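Local coordinates for protein scyllo-inosose 3-dehydrogenase (Thermotoga maritima, PDB 3IP1) that catalyses the NAD(+)-dependent oxidation of scyllo-inosose to 3-dehydro-scyllo-inosose, probably as a step in myo-inositol degradation, and binds two zinc ions per subunit, at residues Pro40-Glu45 / Glu375-Ile380; Arg51-Thr56 / Tyr164-Ala169; Val199-Val204 / His347-Arg352; Gln299-Ile304 / Glu329-Arg334. One frame throughout, in Å; residues are numbered along the deposited sequence.

Interaction 1 (Pro40-Glu45 / Glu375-Ile380)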
loop_
_atom_site.group_PDB
_atom_site.type_symbol
_atom_site.label_atom_id
_atom_site.label_comp_id
_atom_site.label_asym_id
_atom_site.label_seq_id
_atom_site.Cartn_x
_atom_site.Cartn_y
_atom_site.Cartn_z
ATOM N N PRO A 40 21.618 13.575 -38.444
ATOM C CA PRO A 40 20.838 14.660 -37.855
ATOM C C PRO A 40 21.603 15.972 -37.907
ATOM O O PRO A 40 22.832 15.980 -37.883
ATOM C CB PRO A 40 20.683 14.216 -36.400
ATOM C CG PRO A 40 21.963 13.401 -36.144
ATOM C CD PRO A 40 22.159 12.659 -37.422
ATOM N N GLU A 41 20.880 17.079 -37.991
ATOM C CA GLU A 41 21.526 18.370 -37.942
ATOM C C GLU A 41 20.645 19.357 -37.179
ATOM O O GLU A 41 19.450 19.464 -37.422
ATOM C CB GLU A 41 21.835 18.879 -39.356
ATOM C CG GLU A 41 22.515 20.250 -39.324
ATOM C CD GLU A 41 22.535 20.954 -40.673
ATOM O OE1 GLU A 41 23.023 22.109 -40.714
ATOM O OE2 GLU A 41 22.069 20.364 -41.682
ATOM N N VAL A 42 21.248 20.078 -36.255
ATOM C CA VAL A 42 20.499 20.977 -35.405
ATOM C C VAL A 42 20.814 22.409 -35.788
ATOM O O VAL A 42 21.966 22.805 -35.759
ATOM C CB VAL A 42 20.844 20.745 -33.914
ATOM C CG1 VAL A 42 20.088 21.740 -33.035
ATOM C CG2 VAL A 42 20.517 19.292 -33.513
ATOM N N ARG A 43 19.792 23.179 -36.134
ATOM C CA ARG A 43 20.000 24.562 -36.538
ATOM C C ARG A 43 18.932 25.505 -35.992
ATOM O O ARG A 43 17.771 25.134 -35.849
ATOM C CB ARG A 43 20.078 24.675 -38.071
ATOM C CG ARG A 43 21.496 24.776 -38.630
ATOM C CD ARG A 43 21.927 26.257 -38.851
ATOM N NE ARG A 43 22.004 26.631 -40.277
ATOM C CZ ARG A 43 21.094 27.343 -40.946
ATOM N NH1 ARG A 43 19.994 27.800 -40.356
ATOM N NH2 ARG A 43 21.288 27.602 -42.230
ATOM N N VAL A 44 19.349 26.727 -35.675
ATOM C CA VAL A 44 18.410 27.808 -35.400
ATOM C C VAL A 44 17.776 28.199 -36.719
ATOM O O VAL A 44 18.485 28.548 -37.663
ATOM C CB VAL A 44 19.124 29.033 -34.774
ATOM C CG1 VAL A 44 18.154 30.222 -34.644
ATOM C CG2 VAL A 44 19.734 28.656 -33.416
ATOM N N GLU A 45 16.453 28.115 -36.808
ATOM C CA GLU A 45 15.755 28.505 -38.029
ATOM C C GLU A 45 14.495 29.307 -37.710
ATOM O O GLU A 45 13.972 29.261 -36.584
ATOM C CB GLU A 45 15.461 27.283 -38.920
ATOM C CG GLU A 45 14.395 26.319 -38.409
ATOM C CD GLU A 45 14.279 25.026 -39.244
ATOM O OE1 GLU A 45 13.153 24.669 -39.682
ATOM O OE2 GLU A 45 15.310 24.352 -39.457
ATOM N N GLU A 375 23.562 29.670 -29.065
ATOM C CA GLU A 375 24.669 28.810 -28.677
ATOM C C GLU A 375 24.266 27.352 -28.457
ATOM O O GLU A 375 25.140 26.493 -28.278
ATOM C CB GLU A 375 25.318 29.345 -27.415
ATOM C CG GLU A 375 25.930 30.728 -27.569
ATOM C CD GLU A 375 26.429 31.258 -26.237
ATOM O OE1 GLU A 375 27.546 30.880 -25.806
ATOM O OE2 GLU A 375 25.691 32.039 -25.606
ATOM N N ILE A 376 22.953 27.081 -28.460
ATOM C CA ILE A 376 22.420 25.737 -28.167
ATOM C C ILE A 376 22.933 24.658 -29.120
ATOM O O ILE A 376 23.407 23.617 -28.657
ATOM C CB ILE A 376 20.859 25.701 -28.085
ATOM C CG1 ILE A 376 20.352 26.407 -26.820
ATOM C CG2 ILE A 376 20.322 24.266 -28.148
ATOM C CD1 ILE A 376 20.894 25.846 -25.479
ATOM N N PRO A 377 22.833 24.881 -30.451
ATOM C CA PRO A 377 23.333 23.797 -31.313
ATOM C C PRO A 377 24.797 23.446 -31.001
ATOM O O PRO A 377 25.156 22.273 -30.941
ATOM C CB PRO A 377 23.166 24.373 -32.732
ATOM C CG PRO A 377 22.015 25.334 -32.600
ATOM C CD PRO A 377 22.175 25.948 -31.234
ATOM N N GLU A 378 25.613 24.464 -30.754
ATOM C CA GLU A 378 27.026 24.275 -30.424
ATOM C C GLU A 378 27.195 23.410 -29.168
ATOM O O GLU A 378 28.041 22.507 -29.128
ATOM C CB GLU A 378 27.711 25.641 -30.243
ATOM C CG GLU A 378 29.170 25.573 -29.789
ATOM C CD GLU A 378 29.688 26.886 -29.163
ATOM O OE1 GLU A 378 29.250 27.992 -29.556
ATOM O OE2 GLU A 378 30.548 26.804 -28.262
ATOM N N TYR A 379 26.389 23.690 -28.144
ATOM C CA TYR A 379 26.516 22.973 -26.874
ATOM C C TYR A 379 25.990 21.539 -26.908
ATOM O O TYR A 379 26.514 20.665 -26.234
ATOM C CB TYR A 379 25.913 23.789 -25.721
ATOM C CG TYR A 379 26.889 24.828 -25.241
ATOM C CD1 TYR A 379 27.871 24.499 -24.297
ATOM C CD2 TYR A 379 26.884 26.115 -25.770
ATOM C CE1 TYR A 379 28.812 25.439 -23.878
ATOM C CE2 TYR A 379 27.828 27.075 -25.351
ATOM C CZ TYR A 379 28.787 26.722 -24.417
ATOM O OH TYR A 379 29.711 27.649 -23.988
ATOM N N ILE A 380 24.944 21.314 -27.688
ATOM C CA ILE A 380 24.431 19.972 -27.930
ATOM C C ILE A 380 25.541 19.096 -28.531
ATOM O O ILE A 380 25.672 17.922 -28.182
ATOM C CB ILE A 380 23.181 20.032 -28.859
ATOM C CG1 ILE A 380 21.976 20.554 -28.078
ATOM C CG2 ILE A 380 22.866 18.677 -29.500
ATOM C CD1 ILE A 380 20.681 20.635 -28.907
#

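Interaction 2 (Arg51-Thr56 / Tyr164-Ala169)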
loop_
_atom_site.group_PDB
_atom_site.type_symbol
_atom_site.label_atom_id
_atom_site.label_comp_id
_atom_site.label_asym_id
_atom_site.label_seq_id
_atom_site.Cartn_x
_atom_site.Cartn_y
_atom_site.Cartn_z
ATOM N N ARG A 51 -0.024 29.406 -32.509
ATOM C CA ARG A 51 -1.455 29.676 -32.594
ATOM C C ARG A 51 -2.223 28.846 -31.593
ATOM O O ARG A 51 -1.952 27.652 -31.424
ATOM C CB ARG A 51 -1.998 29.331 -33.981
ATOM C CG ARG A 51 -1.416 30.118 -35.119
ATOM C CD ARG A 51 -1.713 29.419 -36.443
ATOM N NE ARG A 51 -3.149 29.343 -36.692
ATOM C CZ ARG A 51 -3.869 30.314 -37.254
ATOM N NH1 ARG A 51 -3.291 31.446 -37.652
ATOM N NH2 ARG A 51 -5.172 30.145 -37.425
ATOM N N ILE A 52 -3.183 29.491 -30.934
ATOM C CA ILE A 52 -4.190 28.804 -30.149
ATOM C C ILE A 52 -5.182 28.200 -31.140
ATOM O O ILE A 52 -5.862 28.919 -31.857
ATOM C CB ILE A 52 -4.937 29.768 -29.192
ATOM C CG1 ILE A 52 -3.964 30.508 -28.251
ATOM C CG2 ILE A 52 -6.054 29.026 -28.438
ATOM C CD1 ILE A 52 -3.214 29.619 -27.257
ATOM N N GLU A 53 -5.239 26.880 -31.183
ATOM C CA GLU A 53 -6.093 26.187 -32.134
ATOM C C GLU A 53 -7.181 25.388 -31.447
ATOM O O GLU A 53 -8.181 25.033 -32.071
ATOM C CB GLU A 53 -5.252 25.257 -32.995
ATOM C CG GLU A 53 -4.524 25.990 -34.093
ATOM C CD GLU A 53 -3.281 25.263 -34.538
ATOM O OE1 GLU A 53 -2.865 25.497 -35.692
ATOM O OE2 GLU A 53 -2.725 24.466 -33.737
ATOM N N LYS A 54 -6.954 25.088 -30.176
ATOM C CA LYS A 54 -7.944 24.447 -29.332
ATOM C C LYS A 54 -8.142 25.344 -28.128
ATOM O O LYS A 54 -7.198 26.004 -27.702
ATOM C CB LYS A 54 -7.474 23.053 -28.904
ATOM C CG LYS A 54 -7.561 22.019 -30.011
ATOM C CD LYS A 54 -6.372 21.117 -29.956
ATOM C CE LYS A 54 -6.793 19.669 -29.838
ATOM N NZ LYS A 54 -5.839 18.968 -28.903
ATOM N N PRO A 55 -9.375 25.391 -27.590
ATOM C CA PRO A 55 -9.647 26.385 -26.550
ATOM C C PRO A 55 -8.910 26.130 -25.215
ATOM O O PRO A 55 -8.955 26.984 -24.324
ATOM C CB PRO A 55 -11.181 26.340 -26.380
ATOM C CG PRO A 55 -11.661 25.153 -27.152
ATOM C CD PRO A 55 -10.596 24.749 -28.114
ATOM N N THR A 56 -8.231 24.987 -25.106
ATOM C CA THR A 56 -7.509 24.581 -23.882
ATOM C C THR A 56 -6.013 24.908 -23.942
ATOM O O THR A 56 -5.287 24.668 -22.985
ATOM C CB THR A 56 -7.638 23.062 -23.644
ATOM O OG1 THR A 56 -7.288 22.394 -24.860
ATOM C CG2 THR A 56 -9.070 22.674 -23.270
ATOM N N TYR A 164 8.932 31.122 -28.096
ATOM C CA TYR A 164 7.580 30.784 -27.639
ATOM C C TYR A 164 7.308 29.288 -27.854
ATOM O O TYR A 164 7.852 28.676 -28.780
ATOM C CB TYR A 164 6.498 31.648 -28.344
ATOM C CG TYR A 164 6.652 33.148 -28.090
ATOM C CD1 TYR A 164 7.493 33.919 -28.885
ATOM C CD2 TYR A 164 5.989 33.781 -27.025
ATOM C CE1 TYR A 164 7.663 35.265 -28.656
ATOM C CE2 TYR A 164 6.155 35.140 -26.789
ATOM C CZ TYR A 164 6.996 35.876 -27.616
ATOM O OH TYR A 164 7.190 37.230 -27.416
ATOM N N VAL A 165 6.481 28.706 -26.989
ATOM C CA VAL A 165 6.024 27.324 -27.148
ATOM C C VAL A 165 4.536 27.225 -26.851
ATOM O O VAL A 165 4.016 27.862 -25.939
ATOM C CB VAL A 165 6.836 26.320 -26.260
ATOM C CG1 VAL A 165 6.508 26.485 -24.777
ATOM C CG2 VAL A 165 6.587 24.881 -26.705
ATOM N N LYS A 166 3.838 26.427 -27.639
ATOM C CA LYS A 166 2.437 26.226 -27.401
ATOM C C LYS A 166 2.242 24.844 -26.754
ATOM O O LYS A 166 2.796 23.864 -27.223
ATOM C CB LYS A 166 1.686 26.386 -28.723
ATOM C CG LYS A 166 0.192 26.306 -28.665
ATOM C CD LYS A 166 -0.266 24.867 -28.869
ATOM C CE LYS A 166 -0.179 24.427 -30.324
ATOM N NZ LYS A 166 -1.384 24.881 -31.065
ATOM N N VAL A 167 1.477 24.784 -25.662
ATOM C CA VAL A 167 1.098 23.511 -25.038
ATOM C C VAL A 167 -0.345 23.576 -24.544
ATOM O O VAL A 167 -0.867 24.662 -24.265
ATOM C CB VAL A 167 2.007 23.132 -23.815
ATOM C CG1 VAL A 167 3.443 22.999 -24.211
ATOM C CG2 VAL A 167 1.880 24.163 -22.698
ATOM N N ASP A 168 -0.972 22.414 -24.382
ATOM C CA ASP A 168 -2.248 22.356 -23.677
ATOM C C ASP A 168 -2.109 22.739 -22.206
ATOM O O ASP A 168 -1.140 22.367 -21.552
ATOM C CB ASP A 168 -2.878 20.977 -23.770
ATOM C CG ASP A 168 -4.345 20.999 -23.400
ATOM O OD1 ASP A 168 -4.682 21.168 -22.204
ATOM O OD2 ASP A 168 -5.167 20.864 -24.322
ATOM N N ALA A 169 -3.102 23.467 -21.696
ATOM C CA ALA A 169 -3.096 23.942 -20.317
ATOM C C ALA A 169 -2.933 22.810 -19.320
ATOM O O ALA A 169 -2.340 22.995 -18.258
ATOM C CB ALA A 169 -4.378 24.742 -20.010
#

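Interaction 3 (Val199-Val204 / His347-Arg352)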
loop_
_atom_site.group_PDB
_atom_site.type_symbol
_atom_site.label_atom_id
_atom_site.label_comp_id
_atom_site.label_asym_id
_atom_site.label_seq_id
_atom_site.Cartn_x
_atom_site.Cartn_y
_atom_site.Cartn_z
ATOM N N VAL A 199 11.240 13.220 -12.881
ATOM C CA VAL A 199 11.642 11.884 -13.316
ATOM C C VAL A 199 12.225 11.108 -12.119
ATOM O O VAL A 199 11.821 9.970 -11.863
ATOM C CB VAL A 199 12.674 11.938 -14.482
ATOM C CG1 VAL A 199 13.320 10.566 -14.711
ATOM C CG2 VAL A 199 12.015 12.458 -15.790
ATOM N N ALA A 200 13.181 11.716 -11.417
ATOM C CA ALA A 200 13.768 11.145 -10.206
ATOM C C ALA A 200 12.693 10.913 -9.142
ATOM O O ALA A 200 12.639 9.856 -8.510
ATOM C CB ALA A 200 14.851 12.078 -9.649
ATOM N N TYR A 201 11.834 11.906 -8.959
ATOM C CA TYR A 201 10.783 11.811 -7.948
ATOM C C TYR A 201 9.856 10.628 -8.231
ATOM O O TYR A 201 9.577 9.851 -7.333
ATOM C CB TYR A 201 9.997 13.123 -7.869
ATOM C CG TYR A 201 9.085 13.268 -6.666
ATOM C CD1 TYR A 201 7.879 12.563 -6.588
ATOM C CD2 TYR A 201 9.403 14.157 -5.622
ATOM C CE1 TYR A 201 7.016 12.711 -5.482
ATOM C CE2 TYR A 201 8.555 14.327 -4.534
ATOM C CZ TYR A 201 7.360 13.591 -4.465
ATOM O OH TYR A 201 6.511 13.739 -3.389
ATOM N N ASN A 202 9.398 10.507 -9.476
ATOM C CA ASN A 202 8.549 9.384 -9.893
ATOM C C ASN A 202 9.265 8.053 -9.644
ATOM O O ASN A 202 8.667 7.080 -9.191
ATOM C CB ASN A 202 8.187 9.517 -11.378
ATOM C CG ASN A 202 7.228 8.420 -11.864
ATOM O OD1 ASN A 202 6.076 8.347 -11.437
ATOM N ND2 ASN A 202 7.698 7.587 -12.796
ATOM N N ALA A 203 10.562 8.030 -9.917
ATOM C CA ALA A 203 11.329 6.822 -9.769
ATOM C C ALA A 203 11.477 6.402 -8.314
ATOM O O ALA A 203 11.306 5.233 -8.008
ATOM C CB ALA A 203 12.689 6.970 -10.449
ATOM N N VAL A 204 11.765 7.339 -7.412
ATOM C CA VAL A 204 12.045 6.950 -6.016
ATOM C C VAL A 204 10.864 6.982 -5.021
ATOM O O VAL A 204 10.850 6.198 -4.050
ATOM C CB VAL A 204 13.269 7.695 -5.400
ATOM C CG1 VAL A 204 14.519 7.417 -6.224
ATOM C CG2 VAL A 204 13.031 9.192 -5.277
ATOM N N HIS A 347 0.045 11.600 -10.641
ATOM C CA HIS A 347 0.331 11.370 -9.196
ATOM C C HIS A 347 0.609 12.631 -8.390
ATOM O O HIS A 347 0.890 12.548 -7.210
ATOM C CB HIS A 347 1.491 10.354 -9.027
ATOM C CG HIS A 347 1.311 9.115 -9.850
ATOM N ND1 HIS A 347 0.419 8.120 -9.508
ATOM C CD2 HIS A 347 1.850 8.748 -11.038
ATOM C CE1 HIS A 347 0.440 7.175 -10.433
ATOM N NE2 HIS A 347 1.302 7.530 -11.371
ATOM N N GLY A 348 0.542 13.790 -9.037
ATOM C CA GLY A 348 0.827 15.061 -8.397
ATOM C C GLY A 348 2.311 15.206 -8.128
ATOM O O GLY A 348 2.715 15.855 -7.169
ATOM N N THR A 349 3.119 14.590 -8.978
ATOM C CA THR A 349 4.564 14.680 -8.827
ATOM C C THR A 349 5.074 16.087 -9.104
ATOM O O THR A 349 5.781 16.655 -8.265
ATOM C CB THR A 349 5.268 13.634 -9.696
ATOM O OG1 THR A 349 5.003 12.333 -9.146
ATOM C CG2 THR A 349 6.779 13.883 -9.777
ATOM N N PHE A 350 4.704 16.650 -10.262
ATOM C CA PHE A 350 5.106 18.023 -10.613
ATOM C C PHE A 350 4.823 19.019 -9.496
ATOM O O PHE A 350 5.733 19.713 -9.091
ATOM C CB PHE A 350 4.474 18.513 -11.940
ATOM C CG PHE A 350 5.424 18.515 -13.121
ATOM C CD1 PHE A 350 6.108 17.349 -13.500
ATOM C CD2 PHE A 350 5.616 19.672 -13.872
ATOM C CE1 PHE A 350 6.966 17.334 -14.601
ATOM C CE2 PHE A 350 6.486 19.678 -14.984
ATOM C CZ PHE A 350 7.163 18.512 -15.346
ATOM N N PRO A 351 3.572 19.093 -8.988
ATOM C CA PRO A 351 3.355 20.172 -8.021
ATOM C C PRO A 351 4.047 19.934 -6.694
ATOM O O PRO A 351 4.434 20.887 -6.028
ATOM C CB PRO A 351 1.827 20.224 -7.866
ATOM C CG PRO A 351 1.323 18.903 -8.357
ATOM C CD PRO A 351 2.301 18.467 -9.411
ATOM N N ARG A 352 4.240 18.676 -6.316
ATOM C CA ARG A 352 4.984 18.426 -5.094
ATOM C C ARG A 352 6.463 18.755 -5.280
ATOM O O ARG A 352 7.101 19.238 -4.350
ATOM C CB ARG A 352 4.833 16.971 -4.616
ATOM C CG ARG A 352 3.517 16.648 -3.904
ATOM C CD ARG A 352 3.511 15.163 -3.523
ATOM N NE ARG A 352 2.259 14.697 -2.928
ATOM C CZ ARG A 352 1.298 14.057 -3.592
ATOM N NH1 ARG A 352 1.408 13.815 -4.901
ATOM N NH2 ARG A 352 0.215 13.664 -2.948
HETATM O O HOH W 1 4.676 10.897 -11.258
#

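Interaction 4 (Gln299-Ile304 / Glu329-Arg334)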
loop_
_atom_site.group_PDB
_atom_site.type_symbol
_atom_site.label_atom_id
_atom_site.label_comp_id
_atom_site.label_asym_id
_atom_site.label_seq_id
_atom_site.Cartn_x
_atom_site.Cartn_y
_atom_site.Cartn_z
ATOM N N GLN A 299 27.250 -6.027 -8.086
ATOM C CA GLN A 299 27.569 -5.296 -6.870
ATOM C C GLN A 299 26.338 -4.918 -6.044
ATOM O O GLN A 299 26.391 -4.940 -4.825
ATOM C CB GLN A 299 28.356 -4.049 -7.201
ATOM C CG GLN A 299 29.558 -4.330 -8.073
ATOM C CD GLN A 299 30.169 -3.058 -8.566
ATOM O OE1 GLN A 299 30.606 -2.226 -7.772
ATOM N NE2 GLN A 299 30.175 -2.875 -9.877
ATOM N N ILE A 300 25.246 -4.549 -6.705
ATOM C CA ILE A 300 24.000 -4.237 -6.004
ATOM C C ILE A 300 23.501 -5.499 -5.325
ATOM O O ILE A 300 23.135 -5.485 -4.150
ATOM C CB ILE A 300 22.888 -3.725 -6.967
ATOM C CG1 ILE A 300 23.238 -2.354 -7.545
ATOM C CG2 ILE A 300 21.530 -3.617 -6.235
ATOM C CD1 ILE A 300 22.311 -1.925 -8.712
ATOM N N GLU A 301 23.475 -6.593 -6.082
ATOM C CA GLU A 301 23.062 -7.883 -5.548
ATOM C C GLU A 301 23.947 -8.347 -4.389
ATOM O O GLU A 301 23.465 -8.997 -3.463
ATOM C CB GLU A 301 23.034 -8.932 -6.657
ATOM C CG GLU A 301 21.834 -8.799 -7.593
ATOM C CD GLU A 301 21.665 -10.035 -8.442
ATOM O OE1 GLU A 301 22.637 -10.805 -8.471
ATOM O OE2 GLU A 301 20.597 -10.246 -9.079
ATOM N N GLU A 302 25.229 -7.993 -4.417
ATOM C CA GLU A 302 26.106 -8.425 -3.349
ATOM C C GLU A 302 25.816 -7.657 -2.060
ATOM O O GLU A 302 25.825 -8.246 -0.968
ATOM C CB GLU A 302 27.594 -8.332 -3.727
ATOM C CG GLU A 302 28.455 -9.143 -2.742
ATOM C CD GLU A 302 29.956 -8.881 -2.837
ATOM O OE1 GLU A 302 30.447 -8.542 -3.934
ATOM O OE2 GLU A 302 30.649 -9.030 -1.803
ATOM N N VAL A 303 25.576 -6.350 -2.180
ATOM C CA VAL A 303 25.150 -5.565 -1.033
ATOM C C VAL A 303 23.813 -6.085 -0.466
ATOM O O VAL A 303 23.689 -6.303 0.745
ATOM C CB VAL A 303 25.022 -4.068 -1.354
ATOM C CG1 VAL A 303 24.300 -3.360 -0.210
ATOM C CG2 VAL A 303 26.413 -3.439 -1.582
ATOM N N ILE A 304 22.831 -6.302 -1.334
ATOM C CA ILE A 304 21.523 -6.751 -0.886
ATOM C C ILE A 304 21.700 -8.065 -0.114
ATOM O O ILE A 304 21.181 -8.219 0.991
ATOM C CB ILE A 304 20.514 -6.908 -2.059
ATOM C CG1 ILE A 304 20.109 -5.527 -2.622
ATOM C CG2 ILE A 304 19.276 -7.644 -1.584
ATOM C CD1 ILE A 304 19.240 -5.586 -3.949
ATOM N N GLU A 329 17.474 -15.772 -6.507
ATOM C CA GLU A 329 17.675 -16.172 -5.112
ATOM C C GLU A 329 17.934 -15.002 -4.183
ATOM O O GLU A 329 17.456 -14.982 -3.046
ATOM C CB GLU A 329 18.835 -17.162 -5.024
ATOM C CG GLU A 329 19.240 -17.549 -3.602
ATOM C CD GLU A 329 20.081 -18.805 -3.564
ATOM O OE1 GLU A 329 19.608 -19.831 -4.090
ATOM O OE2 GLU A 329 21.204 -18.768 -3.013
ATOM N N VAL A 330 18.723 -14.040 -4.654
ATOM C CA VAL A 330 19.033 -12.864 -3.855
ATOM C C VAL A 330 17.753 -12.142 -3.407
ATOM O O VAL A 330 17.601 -11.835 -2.218
ATOM C CB VAL A 330 19.961 -11.908 -4.620
ATOM C CG1 VAL A 330 20.024 -10.534 -3.922
ATOM C CG2 VAL A 330 21.389 -12.562 -4.792
ATOM N N PHE A 331 16.851 -11.900 -4.367
ATOM C CA PHE A 331 15.558 -11.258 -4.134
ATOM C C PHE A 331 14.607 -12.075 -3.269
ATOM O O PHE A 331 13.956 -11.505 -2.398
ATOM C CB PHE A 331 14.937 -10.720 -5.449
ATOM C CG PHE A 331 15.765 -9.630 -6.041
ATOM C CD1 PHE A 331 15.465 -8.294 -5.783
ATOM C CD2 PHE A 331 16.945 -9.935 -6.738
ATOM C CE1 PHE A 331 16.302 -7.265 -6.248
ATOM C CE2 PHE A 331 17.780 -8.916 -7.201
ATOM C CZ PHE A 331 17.461 -7.578 -6.952
ATOM N N GLN A 332 14.572 -13.394 -3.456
ATOM C CA GLN A 332 13.791 -14.260 -2.583
ATOM C C GLN A 332 14.283 -14.242 -1.128
ATOM O O GLN A 332 13.504 -14.031 -0.186
ATOM C CB GLN A 332 13.802 -15.691 -3.100
ATOM C CG GLN A 332 12.995 -15.921 -4.381
ATOM C CD GLN A 332 13.330 -17.259 -5.045
ATOM O OE1 GLN A 332 14.433 -17.792 -4.882
ATOM N NE2 GLN A 332 12.387 -17.796 -5.805
ATOM N N VAL A 333 15.581 -14.454 -0.956
ATOM C CA VAL A 333 16.155 -14.630 0.362
ATOM C C VAL A 333 16.230 -13.316 1.182
ATOM O O VAL A 333 16.139 -13.347 2.410
ATOM C CB VAL A 333 17.530 -15.368 0.281
ATOM C CG1 VAL A 333 18.179 -15.492 1.662
ATOM C CG2 VAL A 333 17.361 -16.782 -0.327
ATOM N N ARG A 334 16.395 -12.174 0.517
ATOM C CA ARG A 334 16.469 -10.897 1.239
ATOM C C ARG A 334 15.159 -10.110 1.181
ATOM O O ARG A 334 15.108 -8.936 1.574
ATOM C CB ARG A 334 17.649 -10.048 0.741
ATOM C CG ARG A 334 18.961 -10.814 0.561
ATOM C CD ARG A 334 19.410 -11.569 1.831
ATOM N NE ARG A 334 19.646 -10.662 2.959
ATOM C CZ ARG A 334 19.015 -10.755 4.126
ATOM N NH1 ARG A 334 19.284 -9.898 5.098
ATOM N NH2 ARG A 334 18.145 -11.734 4.329
#

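Interaction 1 (Pro40-Glu45 / Glu375-Ile380)
Strand 40-45 and helix 376-380 run nearly antiparallel, at 157°, with their axes 8.1 Å apart at closest approach and V42 and P377 as the nearest residues along the two backbones. No hydrogen bond crosses the contact; it is plain apolar strand-on-helix packing, centred on the P377 ring, that joins the N-terminal antiparallel sheet to helix 376-382. V42 has CG1 anti to its backbone N (chi1 178°), which carries this methyl over to the helix, where CG1 lies 4.1 Å from P377 CB and equally near CG. The same proline carbon CB rests 3.6 Å from the carbonyl oxygen V42 O, so the ring covers backbone as well as side chain. Two residues on, V44 crosses the proline at about a right angle and brings CG2 to 4.1 Å from P377 CG. One helical turn after P377, I380 sends its extended chain to the same V42 methyl, CD1 standing 4.3 Å from V42 CG1. R43, between the two valines, points away, and its NH1 bonds back to V44 O. The strand pairs antiparallel with strand 3-12, whose V6 and L8 also touch V42; A75 of helix 69-75 meets both V42 and I380, and V371 of strand 369-371 touches I376.

Interaction 2 (Arg51-Thr56 / Tyr164-Ala169)
K166, on strand 164-168, reaches across to the loop 51-56 that precedes strand 57-66 in the GroES-like domain. From CB, which points toward the loop, CG leaves anti to the backbone N (chi1 -176°) and passes 3.7 Å from R51 O. The chain then bends at each of the next three torsions, so that CD and CE curl round this same carbonyl oxygen instead of running past it, CE at 3.8 Å from R51 O. At the tip, NZ bonds to R51 O at 2.9 Å, almost exactly along the C=O axis (179°). NZ also makes a salt bridge of 3.0 Å to E53 OE2, which it meets from above the carboxylate plane, the extended glutamate crossing the lysine at about a right angle. Outside the two segments, E57 OE1 forms a second salt bridge with NZ and accepts the backbone N-H groups of E53 and K54. Farther along, T56 OG1 donates to D168 OD2 at 2.7 Å, again from above the carboxylate plane, while A169 N donates to T56 O at 2.8 Å with an N-H...O angle of 159°. One ammonium thus holds two carboxylates and a carbonyl, an arrangement that would probably keep K166 protonated and lower the cost of placing E53 and E57 close together.

Interaction 3 (Val199-Val204 / His347-Arg352)
Helix 194-207, through its turn 199-204, faces the N-terminal end of helix 349-358 in this zinc-dependent alcohol dehydrogenase fold; N202 and T349 have the closest CA atoms, 6.7 Å apart, and G348 is the N-cap, with positive phi. Y201 carries the contact, its CG anti to the backbone N (chi1 -167°). T349 slides past it in the opposite direction, laying CG2 3.6 Å from Y201 CD1. At the far end of the ring, Y201 OH sits 3.3 Å from R352 CD, and the guanidinium plane is tilted 18° from the ring. The second subunit takes Y201 OH, through P213 O, and R352 NE, through D215; R352 NH1 turns back weakly to H347 O and G348 O. An alanine here in place of Y201 lacks the ring and OH, and losing their packing on T349 and R352 and the bond to P213 O would probably loosen this joint. Between N202 and T349, a water bonds to N202 OD1 at 2.9 Å and to T349 OG1 at 2.6 Å.

Interaction 4 (Gln299-Ile304 / Glu329-Arg334)
V333 O is gripped twice: by R334 NH2 at 3.2 Å (N-H...O 140°), the donor above the carbonyl plane, and by H146 ND1 of the fourth subunit. E301 is held from outside the segments, OE1 by T327 OG1 and OE2 weakly by W297 NE1. OE2 also lies at the edge of the F331 ring, in its plane and 3.6 Å from CE2, the carboxylate and ring planes 60° apart. Next to this buried carboxylate the packing is apolar. I304 gives the largest share of the contact: CG2 meets V330 CG1 at 3.8 Å, while CD1 lies 4.0 Å from F331 CZ. The same CG2 comes within 3.7 Å of R334 CB as the side chains slide past each other. R334, bent at chi2 and chi3, lays CG 3.4 Å from I304 O and offers this carbonyl a weak NE bond of 3.5 Å; its NH1 goes to A307 O. An alanine here keeps CB but lacks the guanidinium and its bonds to I304 O, A307 O and V333 O, which would probably loosen the joined helix ends. The axes of 299-304 and 329-333 cross at 27° and come within 9.9 Å; F286 of strand 285-288 in the Rossmann sheet touches I304.

In the fold
From the N terminus, strand 40-45 comes first and waits some 330 residues for helix 376-380, so interaction 1 closes the longest loop and encloses the other three. Interaction 2 opens soon after, at 51-56, and closes at 164-169, before interaction 3 begins at 199-204. Interaction 3 closes at 347-352, and the short loop of interaction 4 lies within it; no two loops cross. Interaction 2 stays in the GroES-like part, and interaction 1 ties the N-terminal sheet to a late helix. Interaction 4 belongs to the Rossmann part, its centre about 49 Å from that of interaction 2. Interaction 3 lies nearest the chain's centre and joins helices 194-207 and 349-358.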